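Local coordinates for pesticidal crystal protein Cry2Aa (Bacillus thuringiensis serovar kurstaki, PDB 1I5P) that promotes colloid-osmotic lysis by binding to midgut epithelial cells of dipteran and lepidopteran larvae, at residues L101-N106 and Y169-L174; Q265-S270 and M623-N628; S278-Q283 and W377-T382; N392-S397 and R461-S466; E489-F494 and N541-Y546. All coordinates share one frame; numbering follows the deposited sequence.

Contact 1: residues L101-N106 and Y169-L174; sequences LNQRLN and YQLLLL
Leu101, Leu105, Leu171, Leu172 and Tyr169 form an apolar contact in the N-terminal helical bundle of this three-domain delta-endotoxin. The loop joining helices 88-101 and 107-135 lies against the first turn of helix 170-193. Leu172 CG is anti to the backbone N (chi1 -180°), on the side of the loop. The branch beyond it makes the contact: CD2 lies 3.4 Å from Gln103 O, and CD1 is 4.2 Å from Leu101 CD1. Leu105 CD2 presses against the base of the tyrosine, 3.4 Å from Tyr169 CB. Its other methyl, CD1, meets Leu173 CD2 at 3.8 Å. No direct hydrogen bond joins the segments. One water bridges them, accepting from Gln103 NE2 (2.8 Å) and from Leu172 N (3.0 Å). The polar end of Asn106 turns to Thr109 and caps helix 107-135. Arg104 makes a salt bridge with Glu98. Leu101 and Leu171 both touch Phe244 of helix 238-259, while Leu105 and Leu173 rest on Leu94 of helix 88-101.

Contact 2: residues Q265-S270 and M623-N628; sequences QSLMVS and MFVPTN
Leu267 points its CD1 methyl across to the backbone of strand 617-626 in the C-terminal beta sandwich, whose mixed sheet takes in the short strand 267-268. The leucine side chain runs obliquely to that of Met623. Its CG, anti to the backbone N (chi1 178°), carries the methyls toward strand 617-626. CD1 comes 4.1 Å from Met623 CB, and the far end of the methionine leads away. Val625 is a looser neighbour, with CG2 4.4 Å from Leu267 CD1. The closest atom to this methyl across the contact is a backbone one, Phe624 O, 3.7 Å from Leu267 CD1. The two segments share no hydrogen bond, although both belong to one sheet. Strand 493-496 pairs with each of them, parallel to 267-268 and antiparallel to 617-626. Gln265 turns its OE1 to Lys71, and Phe624 stacks on Phe494. All the touching residues are buried. At the other end of the contact the proline meets a carbonyl through a ring carbon, with Pro626 CD 3.7 Å from Ser266 O.

Contact 3: residues S278-Q283 and W377-T382; sequences SGSGPQ and WLDSGT
The carboxylate of Asp379 receives the N-H of Ser280 over its face, with the donor 51° out of the plane. The bond joins two loop segments in the middle, beta-prism domain: one follows strand 275-278, the other links strands 373-377 and 381-385. From Ser280 N to Asp379 OD1 it is short, 2.7 Å, and nearly straight at 178°. A water donates to the same OD1 and also bonds Ser280 OG. The other oxygen, OD2, takes the N-H of Asn414. The carbonyl of Ser280 accepts Ser380 N in its own plane, at 2.8 Å. The backbones come very close at the glycines. Gly279 CA is 3.2 Å from Leu378 O in a CA-H...O contact, and a beta carbon on Gly279 would clash with that oxygen. Gly281 CA lies equally near Ser380 O, and its backbone angles also suit glycine. Leu378 CD1 packs on Ser278 CA, 3.7 Å away. Ser380 OG bonds to Gln284, and Gln283 OE1 accepts from Tyr463 OH. A second water ties Gln283 NE2 to Thr382 OG1. The remaining direct bond is weak, from Gln283 N to Ser380 OG at 3.3 Å.

Contact 4: residues N392-S397 and R461-S466; sequences NWQTES and RAYLVS
Arg461 brings its CD to 3.5 Å from Gln394 OE1, at the start of a buried polar contact in the beta-prism domain. Its guanidinium and the glutamine amide are nearly parallel, their planes 9° apart. That amide oxygen has its own partner, the backbone N of Leu335 in strand 329-342. Ala462 follows, and its carbonyl O takes a weak hydrogen bond from Gln394 NE2 at 3.0 Å. The same nitrogen also donates to Glu396 OE2, 3.0 Å away, close to the amide plane. Gln394 NE2 thus has two acceptors, one on each segment. Tyr463 comes next. Its side chain crosses that of Gln394 at about a right angle, with the ring and amide planes 42° apart and CE2 3.3 Å from Gln394 NE2. Glu396 reaches this strand through a chain bent at chi2 (-63°). It lies in a G1 beta bulge where Glu396 and Ser397 both face Trp377. Both carboxylate oxygens are engaged, and the two N-H donors may favour the charged form despite the burial. Leu464 takes the other carboxylate oxygen. Its N-H meets Glu396 OE1 from above the carboxylate plane at 3.0 Å, and its own CG lies 3.3 Å from that oxygen.

Contact 5: residues E489-F494 and N541-Y546; sequences EDYTGF and NSYNLY
Tyr491 and Phe494 turn their edges to opposite faces of the Tyr543 ring, giving an aromatic cluster of three. Tyr491 is the centre of an inverse gamma turn, the backbone turn that carries its ring. Tyr491 CE1 lies over one face toward the rim, 3.8 Å from Tyr543 CE2. The two rings are inclined at 61°. On the other face Phe494 CE2 is 4.1 Å from Tyr543 CE1, with the planes almost perpendicular at 86°. This T-shaped pair lies within the C-terminal beta sandwich, where strand 617-626 runs between strands 493-496 and 541-550. Two hydroxyls donate across the contact. Tyr491 OH reaches Ser542 O at 2.7 Å, nearly along the C=O axis, and also bonds Thr627 N. Tyr543 OH gives to Thr492 O at 2.8 Å from above the carbonyl plane, and has Asn539 as a further partner. Van der Waals contact adds Asn541, whose CG is 3.6 Å from Tyr491 CD1. Gly493 CA sits 3.7 Å from Tyr543 CE2.

Overall arrangement
The five contacts sample all three domains of the toxin. Contact 1 lies in the helical bundle and touches none of the others; its nearest atoms are about 15 Å from contact 3. Contacts 3 and 4 share the middle domain, with centres 7 Å apart. They are joined by probable hydrogen bonds between Tyr463 OH and Gln283 OE1 (2.6 Å) and between Thr395 OG1 and Asp379 O (2.7 Å). Contacts 2 and 5 are centred 5 Å apart in one sheet, linked by Ser266 O to Gly493 N (2.6 Å) and Val625 O to Asn544 N (2.7 Å). These two pairs lie on opposite sides of the chain's centre; contacts 2 and 3 have centres 42 Å apart.

Contact 1: residues L101-N106 and Y169-L174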
# COMPACT_ATOMS: atom_id res chain seq x y z
N LEU A 101 9.73 -14.78 -10.55
CA LEU A 101 11.02 -14.19 -10.88
C LEU A 101 11.81 -14.95 -11.93
O LEU A 101 12.78 -14.43 -12.49
CB LEU A 101 11.86 -14.06 -9.61
CG LEU A 101 11.28 -13.20 -8.49
CD1 LEU A 101 12.20 -13.28 -7.27
CD2 LEU A 101 11.13 -11.76 -8.96
N ASN A 102 11.39 -16.18 -12.20
CA ASN A 102 12.07 -17.05 -13.14
C ASN A 102 13.45 -17.35 -12.58
O ASN A 102 14.44 -17.41 -13.31
CB ASN A 102 12.18 -16.41 -14.53
CG ASN A 102 12.70 -17.39 -15.58
OD1 ASN A 102 12.58 -18.60 -15.42
ND2 ASN A 102 13.25 -16.86 -16.67
N GLN A 103 13.52 -17.50 -11.26
CA GLN A 103 14.76 -17.82 -10.56
C GLN A 103 14.51 -19.07 -9.73
O GLN A 103 13.42 -19.27 -9.21
CB GLN A 103 15.20 -16.69 -9.63
CG GLN A 103 15.45 -15.33 -10.29
CD GLN A 103 16.04 -14.30 -9.33
OE1 GLN A 103 15.95 -13.10 -9.56
NE2 GLN A 103 16.67 -14.78 -8.26
N ARG A 104 15.53 -19.91 -9.61
CA ARG A 104 15.40 -21.13 -8.84
C ARG A 104 16.56 -21.30 -7.87
O ARG A 104 17.68 -20.89 -8.15
CB ARG A 104 15.35 -22.34 -9.78
CG ARG A 104 14.00 -22.57 -10.42
CD ARG A 104 13.50 -23.96 -10.08
NE ARG A 104 13.53 -24.17 -8.64
CZ ARG A 104 13.96 -25.29 -8.05
NH1 ARG A 104 14.39 -26.31 -8.79
NH2 ARG A 104 13.96 -25.38 -6.73
N LEU A 105 16.27 -21.89 -6.72
CA LEU A 105 17.30 -22.14 -5.72
C LEU A 105 18.06 -23.37 -6.19
O LEU A 105 17.51 -24.18 -6.94
CB LEU A 105 16.67 -22.46 -4.36
CG LEU A 105 15.88 -21.39 -3.61
CD1 LEU A 105 15.33 -22.00 -2.33
CD2 LEU A 105 16.79 -20.21 -3.30
N ASN A 106 19.30 -23.52 -5.76
CA ASN A 106 20.03 -24.72 -6.15
C ASN A 106 19.50 -25.81 -5.22
O ASN A 106 18.79 -25.52 -4.25
CB ASN A 106 21.54 -24.54 -5.99
CG ASN A 106 21.95 -24.26 -4.56
OD1 ASN A 106 21.12 -24.19 -3.66
ND2 ASN A 106 23.25 -24.10 -4.35
N TYR A 169 20.54 -15.82 -3.51
CA TYR A 169 19.09 -15.99 -3.61
C TYR A 169 18.33 -15.10 -2.64
O TYR A 169 17.21 -15.42 -2.26
CB TYR A 169 18.72 -17.44 -3.32
CG TYR A 169 19.63 -18.46 -3.95
CD1 TYR A 169 20.70 -18.99 -3.24
CD2 TYR A 169 19.41 -18.90 -5.25
CE1 TYR A 169 21.54 -19.94 -3.81
CE2 TYR A 169 20.25 -19.85 -5.83
CZ TYR A 169 21.31 -20.37 -5.10
OH TYR A 169 22.14 -21.31 -5.66
N GLN A 170 18.93 -13.98 -2.26
CA GLN A 170 18.28 -13.09 -1.30
C GLN A 170 16.92 -12.57 -1.75
O GLN A 170 15.98 -12.54 -0.96
CB GLN A 170 19.20 -11.93 -0.93
CG GLN A 170 20.58 -12.37 -0.46
CD GLN A 170 21.28 -11.32 0.37
OE1 GLN A 170 21.34 -10.15 -0.02
NE2 GLN A 170 21.81 -11.72 1.52
N LEU A 171 16.80 -12.17 -3.01
CA LEU A 171 15.52 -11.65 -3.50
C LEU A 171 14.49 -12.77 -3.61
O LEU A 171 13.32 -12.60 -3.27
CB LEU A 171 15.67 -10.98 -4.87
CG LEU A 171 14.38 -10.34 -5.41
CD1 LEU A 171 14.08 -9.05 -4.62
CD2 LEU A 171 14.54 -10.03 -6.89
N LEU A 172 14.94 -13.92 -4.10
CA LEU A 172 14.05 -15.07 -4.26
C LEU A 172 13.49 -15.56 -2.93
O LEU A 172 12.35 -16.01 -2.85
CB LEU A 172 14.80 -16.20 -4.96
CG LEU A 172 14.01 -17.49 -5.22
CD1 LEU A 172 12.64 -17.14 -5.77
CD2 LEU A 172 14.78 -18.37 -6.19
N LEU A 173 14.30 -15.45 -1.88
CA LEU A 173 13.91 -15.89 -0.55
C LEU A 173 13.28 -14.78 0.29
O LEU A 173 12.78 -15.03 1.38
CB LEU A 173 15.13 -16.44 0.18
CG LEU A 173 15.79 -17.69 -0.41
CD1 LEU A 173 17.14 -17.94 0.25
CD2 LEU A 173 14.86 -18.89 -0.20
N LEU A 174 13.31 -13.55 -0.22
CA LEU A 174 12.77 -12.42 0.53
C LEU A 174 11.34 -12.64 1.08
O LEU A 174 11.08 -12.32 2.24
CB LEU A 174 12.84 -11.14 -0.31
CG LEU A 174 12.80 -9.82 0.48
CD1 LEU A 174 13.92 -9.80 1.53
CD2 LEU A 174 12.93 -8.64 -0.47
O HOH W 1 17.47 -13.98 -5.75

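Contact 2: residues Q265-S270 and M623-N628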
# COMPACT_ATOMS: atom_id res chain seq x y z
N GLN A 265 -0.28 0.02 20.05
CA GLN A 265 -1.44 -0.82 20.31
C GLN A 265 -2.68 0.00 20.03
O GLN A 265 -2.70 1.21 20.28
CB GLN A 265 -1.48 -1.28 21.77
CG GLN A 265 -0.40 -2.28 22.15
CD GLN A 265 -0.49 -2.66 23.62
OE1 GLN A 265 -1.16 -3.63 23.98
NE2 GLN A 265 0.18 -1.90 24.47
N SER A 266 -3.71 -0.66 19.53
CA SER A 266 -4.97 0.00 19.24
C SER A 266 -4.74 1.14 18.25
O SER A 266 -5.16 2.28 18.48
CB SER A 266 -5.59 0.53 20.54
OG SER A 266 -6.96 0.80 20.39
N LEU A 267 -4.05 0.83 17.16
CA LEU A 267 -3.76 1.81 16.12
C LEU A 267 -4.27 1.28 14.79
O LEU A 267 -3.70 0.35 14.22
CB LEU A 267 -2.26 2.05 16.02
CG LEU A 267 -1.86 3.03 14.92
CD1 LEU A 267 -2.52 4.38 15.18
CD2 LEU A 267 -0.35 3.17 14.86
N MET A 268 -5.36 1.88 14.31
CA MET A 268 -5.94 1.47 13.05
C MET A 268 -5.16 2.11 11.90
O MET A 268 -5.18 3.32 11.73
CB MET A 268 -7.41 1.90 12.98
CG MET A 268 -8.09 1.55 11.66
SD MET A 268 -9.71 2.34 11.46
CE MET A 268 -9.23 3.95 10.83
N VAL A 269 -4.47 1.29 11.12
CA VAL A 269 -3.72 1.80 9.98
C VAL A 269 -4.78 2.01 8.91
O VAL A 269 -5.24 1.05 8.29
CB VAL A 269 -2.68 0.76 9.52
CG1 VAL A 269 -1.93 1.26 8.29
CG2 VAL A 269 -1.72 0.46 10.66
N SER A 270 -5.18 3.27 8.70
CA SER A 270 -6.24 3.59 7.75
C SER A 270 -5.92 3.34 6.28
O SER A 270 -6.83 3.23 5.45
CB SER A 270 -6.67 5.05 7.93
OG SER A 270 -5.75 5.93 7.31
N MET A 623 -0.27 9.81 13.21
CA MET A 623 -0.97 8.81 14.00
C MET A 623 -1.50 9.29 15.33
O MET A 623 -0.78 9.91 16.11
CB MET A 623 -0.07 7.58 14.22
CG MET A 623 1.33 7.92 14.61
SD MET A 623 2.46 7.72 13.24
CE MET A 623 3.96 7.39 14.15
N PHE A 624 -2.78 9.00 15.56
CA PHE A 624 -3.45 9.35 16.79
C PHE A 624 -3.50 8.08 17.63
O PHE A 624 -4.05 7.06 17.20
CB PHE A 624 -4.87 9.86 16.51
CG PHE A 624 -4.91 11.10 15.67
CD1 PHE A 624 -4.73 11.02 14.30
CD2 PHE A 624 -5.08 12.35 16.25
CE1 PHE A 624 -4.74 12.16 13.51
CE2 PHE A 624 -5.09 13.51 15.47
CZ PHE A 624 -4.91 13.41 14.09
N VAL A 625 -2.91 8.15 18.81
CA VAL A 625 -2.85 7.00 19.69
C VAL A 625 -3.54 7.29 21.02
O VAL A 625 -3.43 8.40 21.55
CB VAL A 625 -1.36 6.63 19.95
CG1 VAL A 625 -1.26 5.38 20.80
CG2 VAL A 625 -0.65 6.45 18.61
N PRO A 626 -4.29 6.31 21.56
CA PRO A 626 -4.97 6.54 22.83
C PRO A 626 -3.95 7.03 23.84
O PRO A 626 -2.86 6.47 23.95
CB PRO A 626 -5.53 5.16 23.15
CG PRO A 626 -5.92 4.68 21.78
CD PRO A 626 -4.66 5.01 21.00
N THR A 627 -4.31 8.10 24.55
CA THR A 627 -3.43 8.72 25.52
C THR A 627 -2.82 7.81 26.59
O THR A 627 -1.74 8.09 27.09
CB THR A 627 -4.15 9.89 26.23
OG1 THR A 627 -5.17 9.37 27.09
CG2 THR A 627 -4.80 10.81 25.20
N ASN A 628 -3.51 6.74 26.94
CA ASN A 628 -3.00 5.83 27.96
C ASN A 628 -2.28 4.62 27.40
O ASN A 628 -2.05 3.64 28.10
CB ASN A 628 -4.15 5.39 28.88
CG ASN A 628 -5.34 4.85 28.10
OD1 ASN A 628 -5.44 5.04 26.88
ND2 ASN A 628 -6.26 4.20 28.81

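Contact 3: residues S278-Q283 and W377-T382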
# COMPACT_ATOMS: atom_id res chain seq x y z
N SER A 278 -1.15 -1.83 -14.68
CA SER A 278 -1.20 -1.31 -16.04
C SER A 278 -1.51 -2.52 -16.90
O SER A 278 -1.41 -3.66 -16.45
CB SER A 278 0.14 -0.66 -16.45
OG SER A 278 1.15 -1.62 -16.70
N GLY A 279 -1.90 -2.29 -18.15
CA GLY A 279 -2.27 -3.40 -19.01
C GLY A 279 -1.17 -4.19 -19.68
O GLY A 279 -0.06 -3.69 -19.90
N SER A 280 -1.49 -5.45 -19.98
CA SER A 280 -0.59 -6.35 -20.68
C SER A 280 -1.01 -6.22 -22.14
O SER A 280 -1.99 -5.54 -22.44
CB SER A 280 -0.80 -7.80 -20.22
OG SER A 280 -0.51 -7.95 -18.84
N GLY A 281 -0.29 -6.86 -23.04
CA GLY A 281 -0.65 -6.76 -24.44
C GLY A 281 0.52 -6.26 -25.26
O GLY A 281 1.51 -5.79 -24.71
N PRO A 282 0.42 -6.34 -26.60
CA PRO A 282 1.49 -5.89 -27.48
C PRO A 282 1.63 -4.37 -27.72
O PRO A 282 2.64 -3.94 -28.27
CB PRO A 282 1.19 -6.63 -28.77
CG PRO A 282 -0.31 -6.56 -28.80
CD PRO A 282 -0.67 -6.96 -27.38
N GLN A 283 0.64 -3.58 -27.32
CA GLN A 283 0.70 -2.13 -27.54
C GLN A 283 1.61 -1.35 -26.59
O GLN A 283 2.37 -0.47 -27.02
CB GLN A 283 -0.70 -1.52 -27.50
CG GLN A 283 -1.55 -1.85 -28.71
CD GLN A 283 -2.85 -1.08 -28.74
OE1 GLN A 283 -2.88 0.12 -28.47
NE2 GLN A 283 -3.93 -1.76 -29.09
N TRP A 377 -9.75 -3.16 -16.24
CA TRP A 377 -9.28 -3.97 -17.37
C TRP A 377 -8.44 -2.99 -18.19
O TRP A 377 -8.96 -2.00 -18.70
CB TRP A 377 -10.45 -4.48 -18.21
CG TRP A 377 -11.26 -5.53 -17.53
CD1 TRP A 377 -11.14 -6.88 -17.66
CD2 TRP A 377 -12.32 -5.32 -16.59
NE1 TRP A 377 -12.05 -7.53 -16.87
CE2 TRP A 377 -12.79 -6.59 -16.19
CE3 TRP A 377 -12.91 -4.17 -16.03
CZ2 TRP A 377 -13.83 -6.75 -15.27
CZ3 TRP A 377 -13.95 -4.33 -15.12
CH2 TRP A 377 -14.39 -5.61 -14.75
N LEU A 378 -7.14 -3.26 -18.31
CA LEU A 378 -6.25 -2.35 -19.02
C LEU A 378 -5.46 -2.98 -20.16
O LEU A 378 -4.66 -2.30 -20.82
CB LEU A 378 -5.28 -1.75 -18.01
CG LEU A 378 -5.92 -1.18 -16.74
CD1 LEU A 378 -4.86 -0.99 -15.66
CD2 LEU A 378 -6.62 0.13 -17.07
N ASP A 379 -5.67 -4.26 -20.39
CA ASP A 379 -4.94 -4.99 -21.43
C ASP A 379 -5.29 -4.54 -22.84
O ASP A 379 -6.38 -4.00 -23.10
CB ASP A 379 -5.21 -6.49 -21.32
CG ASP A 379 -4.61 -7.11 -20.06
OD1 ASP A 379 -3.91 -6.40 -19.31
OD2 ASP A 379 -4.83 -8.32 -19.84
N SER A 380 -4.35 -4.77 -23.76
CA SER A 380 -4.53 -4.46 -25.17
C SER A 380 -4.26 -5.78 -25.88
O SER A 380 -3.73 -6.71 -25.27
CB SER A 380 -3.52 -3.42 -25.64
OG SER A 380 -2.22 -3.98 -25.70
N GLY A 381 -4.60 -5.86 -27.16
CA GLY A 381 -4.36 -7.07 -27.90
C GLY A 381 -4.81 -7.01 -29.35
O GLY A 381 -5.39 -6.03 -29.81
N THR A 382 -4.52 -8.08 -30.08
CA THR A 382 -4.90 -8.14 -31.48
C THR A 382 -5.59 -9.46 -31.78
O THR A 382 -5.07 -10.52 -31.47
CB THR A 382 -3.68 -8.01 -32.41
OG1 THR A 382 -2.99 -6.79 -32.13
CG2 THR A 382 -4.12 -8.02 -33.87
O HOH W 2 -2.71 -7.76 -17.45
O HOH W 3 -2.95 -4.24 -30.61

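Contact 4: residues N392-S397 and R461-S466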
# COMPACT_ATOMS: atom_id res chain seq x y z
N ASN A 392 -7.29 -4.64 -33.63
CA ASN A 392 -6.45 -4.17 -32.55
C ASN A 392 -7.38 -3.55 -31.54
O ASN A 392 -8.20 -2.70 -31.89
CB ASN A 392 -5.46 -3.13 -33.07
CG ASN A 392 -4.60 -3.66 -34.18
OD1 ASN A 392 -4.35 -2.98 -35.17
ND2 ASN A 392 -4.14 -4.89 -34.02
N TRP A 393 -7.27 -3.97 -30.29
CA TRP A 393 -8.16 -3.46 -29.27
C TRP A 393 -7.50 -3.03 -27.98
O TRP A 393 -6.42 -3.50 -27.62
CB TRP A 393 -9.23 -4.51 -28.92
CG TRP A 393 -8.66 -5.87 -28.62
CD1 TRP A 393 -8.45 -6.88 -29.52
CD2 TRP A 393 -8.17 -6.35 -27.36
NE1 TRP A 393 -7.87 -7.96 -28.90
CE2 TRP A 393 -7.69 -7.66 -27.57
CE3 TRP A 393 -8.10 -5.80 -26.07
CZ2 TRP A 393 -7.13 -8.44 -26.54
CZ3 TRP A 393 -7.54 -6.57 -25.05
CH2 TRP A 393 -7.07 -7.88 -25.29
N GLN A 394 -8.19 -2.13 -27.30
CA GLN A 394 -7.79 -1.62 -26.00
C GLN A 394 -9.01 -1.90 -25.12
O GLN A 394 -10.07 -2.27 -25.63
CB GLN A 394 -7.50 -0.12 -26.07
CG GLN A 394 -6.02 0.20 -26.26
CD GLN A 394 -5.75 1.70 -26.32
OE1 GLN A 394 -5.81 2.31 -27.39
NE2 GLN A 394 -5.46 2.29 -25.17
N THR A 395 -8.86 -1.75 -23.81
CA THR A 395 -9.96 -1.98 -22.89
C THR A 395 -10.21 -0.67 -22.13
O THR A 395 -11.13 0.07 -22.45
CB THR A 395 -9.65 -3.11 -21.88
OG1 THR A 395 -8.29 -3.01 -21.44
CG2 THR A 395 -9.88 -4.48 -22.52
N GLU A 396 -9.36 -0.39 -21.15
CA GLU A 396 -9.46 0.83 -20.37
C GLU A 396 -10.86 0.92 -19.77
O GLU A 396 -11.57 1.91 -19.97
CB GLU A 396 -9.20 2.05 -21.26
CG GLU A 396 -8.06 1.90 -22.26
CD GLU A 396 -6.69 1.69 -21.62
OE1 GLU A 396 -6.55 1.96 -20.41
OE2 GLU A 396 -5.76 1.28 -22.33
N SER A 397 -11.25 -0.12 -19.03
CA SER A 397 -12.57 -0.18 -18.42
C SER A 397 -12.49 -0.29 -16.90
O SER A 397 -11.48 -0.75 -16.36
CB SER A 397 -13.35 -1.37 -18.99
OG SER A 397 -14.58 -1.55 -18.32
N ARG A 461 -1.96 7.76 -28.10
CA ARG A 461 -2.64 6.74 -27.33
C ARG A 461 -2.56 7.02 -25.83
O ARG A 461 -1.62 7.66 -25.36
CB ARG A 461 -2.03 5.37 -27.61
CG ARG A 461 -2.26 4.85 -29.03
CD ARG A 461 -3.68 4.36 -29.21
NE ARG A 461 -3.88 3.69 -30.49
CZ ARG A 461 -4.03 4.31 -31.65
NH1 ARG A 461 -4.00 5.63 -31.72
NH2 ARG A 461 -4.21 3.60 -32.76
N ALA A 462 -3.55 6.54 -25.10
CA ALA A 462 -3.59 6.70 -23.66
C ALA A 462 -3.78 5.31 -23.05
O ALA A 462 -4.75 4.63 -23.36
CB ALA A 462 -4.75 7.61 -23.25
N TYR A 463 -2.84 4.91 -22.20
CA TYR A 463 -2.91 3.62 -21.53
C TYR A 463 -3.02 3.90 -20.04
O TYR A 463 -2.08 4.38 -19.41
CB TYR A 463 -1.66 2.79 -21.85
CG TYR A 463 -1.51 2.52 -23.33
CD1 TYR A 463 -0.56 3.19 -24.10
CD2 TYR A 463 -2.35 1.61 -23.97
CE1 TYR A 463 -0.45 2.96 -25.48
CE2 TYR A 463 -2.26 1.37 -25.34
CZ TYR A 463 -1.31 2.04 -26.09
OH TYR A 463 -1.23 1.79 -27.44
N LEU A 464 -4.19 3.61 -19.49
CA LEU A 464 -4.48 3.89 -18.09
C LEU A 464 -3.87 2.96 -17.06
O LEU A 464 -3.58 1.79 -17.33
CB LEU A 464 -6.00 3.95 -17.88
CG LEU A 464 -6.72 4.84 -18.90
CD1 LEU A 464 -8.19 4.94 -18.55
CD2 LEU A 464 -6.08 6.22 -18.93
N VAL A 465 -3.69 3.51 -15.86
CA VAL A 465 -3.12 2.82 -14.73
C VAL A 465 -4.09 2.95 -13.56
O VAL A 465 -4.52 4.06 -13.22
CB VAL A 465 -1.77 3.46 -14.33
CG1 VAL A 465 -1.27 2.89 -13.00
CG2 VAL A 465 -0.74 3.25 -15.44
N SER A 466 -4.47 1.83 -12.95
CA SER A 466 -5.37 1.89 -11.81
C SER A 466 -4.53 1.85 -10.53
O SER A 466 -3.56 1.09 -10.42
CB SER A 466 -6.39 0.74 -11.84
OG SER A 466 -5.77 -0.52 -11.95

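Contact 5: residues E489-F494 and N541-Y546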
# COMPACT_ATOMS: atom_id res chain seq x y z
N GLU A 489 -15.08 4.51 15.35
CA GLU A 489 -16.32 4.70 16.10
C GLU A 489 -16.05 4.63 17.60
O GLU A 489 -16.68 5.34 18.38
CB GLU A 489 -17.33 3.62 15.71
CG GLU A 489 -17.11 3.06 14.32
CD GLU A 489 -18.27 3.33 13.37
OE1 GLU A 489 -18.62 4.51 13.17
OE2 GLU A 489 -18.82 2.35 12.83
N ASP A 490 -15.11 3.78 18.00
CA ASP A 490 -14.78 3.64 19.42
C ASP A 490 -13.44 4.29 19.75
O ASP A 490 -12.89 5.02 18.93
CB ASP A 490 -14.77 2.16 19.82
CG ASP A 490 -13.79 1.33 19.00
OD1 ASP A 490 -13.64 0.13 19.31
OD2 ASP A 490 -13.18 1.87 18.05
N TYR A 491 -12.93 4.02 20.94
CA TYR A 491 -11.66 4.60 21.36
C TYR A 491 -10.45 3.83 20.83
O TYR A 491 -9.71 3.20 21.58
CB TYR A 491 -11.58 4.69 22.89
CG TYR A 491 -10.44 5.56 23.38
CD1 TYR A 491 -9.88 6.55 22.56
CD2 TYR A 491 -9.93 5.42 24.67
CE1 TYR A 491 -8.87 7.38 23.02
CE2 TYR A 491 -8.91 6.25 25.14
CZ TYR A 491 -8.38 7.23 24.30
OH TYR A 491 -7.38 8.07 24.75
N THR A 492 -10.27 3.92 19.52
CA THR A 492 -9.17 3.25 18.84
C THR A 492 -8.32 4.31 18.14
O THR A 492 -8.86 5.31 17.64
CB THR A 492 -9.69 2.26 17.77
OG1 THR A 492 -10.54 1.29 18.40
CG2 THR A 492 -8.54 1.56 17.07
N GLY A 493 -7.01 4.11 18.10
CA GLY A 493 -6.14 5.06 17.43
C GLY A 493 -6.27 4.90 15.92
O GLY A 493 -6.90 3.95 15.45
N PHE A 494 -5.72 5.83 15.16
CA PHE A 494 -5.81 5.75 13.70
C PHE A 494 -4.75 6.60 13.02
O PHE A 494 -4.22 7.55 13.60
CB PHE A 494 -7.21 6.19 13.24
CG PHE A 494 -7.54 7.63 13.55
CD1 PHE A 494 -7.51 8.59 12.55
CD2 PHE A 494 -7.89 8.01 14.84
CE1 PHE A 494 -7.82 9.93 12.83
CE2 PHE A 494 -8.21 9.34 15.13
CZ PHE A 494 -8.17 10.30 14.12
N ASN A 541 -13.03 11.49 21.17
CA ASN A 541 -11.97 10.97 22.02
C ASN A 541 -10.69 11.79 21.98
O ASN A 541 -10.42 12.51 21.01
CB ASN A 541 -11.64 9.53 21.63
CG ASN A 541 -12.77 8.58 21.94
OD1 ASN A 541 -13.29 8.56 23.06
ND2 ASN A 541 -13.16 7.76 20.96
N SER A 542 -9.90 11.69 23.04
CA SER A 542 -8.64 12.40 23.11
C SER A 542 -7.50 11.44 22.79
O SER A 542 -7.49 10.29 23.24
CB SER A 542 -8.43 12.99 24.51
OG SER A 542 -9.09 14.24 24.62
N TYR A 543 -6.54 11.92 22.00
CA TYR A 543 -5.41 11.10 21.60
C TYR A 543 -4.10 11.85 21.68
O TYR A 543 -4.08 13.09 21.70
CB TYR A 543 -5.56 10.64 20.14
CG TYR A 543 -6.79 9.83 19.79
CD1 TYR A 543 -7.99 10.44 19.47
CD2 TYR A 543 -6.73 8.43 19.76
CE1 TYR A 543 -9.12 9.69 19.12
CE2 TYR A 543 -7.84 7.67 19.41
CZ TYR A 543 -9.03 8.30 19.09
OH TYR A 543 -10.14 7.54 18.76
N ASN A 544 -3.01 11.10 21.74
CA ASN A 544 -1.69 11.71 21.71
C ASN A 544 -1.36 11.70 20.22
O ASN A 544 -1.45 10.66 19.56
CB ASN A 544 -0.65 10.87 22.45
CG ASN A 544 -0.64 11.14 23.94
OD1 ASN A 544 -0.76 12.29 24.37
ND2 ASN A 544 -0.49 10.08 24.73
N LEU A 545 -1.01 12.86 19.69
CA LEU A 545 -0.67 12.96 18.29
C LEU A 545 0.81 12.70 18.10
O LEU A 545 1.65 13.36 18.73
CB LEU A 545 -1.02 14.34 17.74
CG LEU A 545 -0.59 14.64 16.30
CD1 LEU A 545 -1.35 13.73 15.33
CD2 LEU A 545 -0.87 16.10 15.98
N TYR A 546 1.13 11.74 17.24
CA TYR A 546 2.50 11.40 16.92
C TYR A 546 2.72 11.65 15.44
O TYR A 546 1.90 11.26 14.61
CB TYR A 546 2.79 9.92 17.20
CG TYR A 546 2.88 9.53 18.66
CD1 TYR A 546 1.74 9.26 19.41
CD2 TYR A 546 4.13 9.44 19.30
CE1 TYR A 546 1.82 8.90 20.75
CE2 TYR A 546 4.22 9.08 20.65
CZ TYR A 546 3.06 8.81 21.37
OH TYR A 546 3.15 8.46 22.70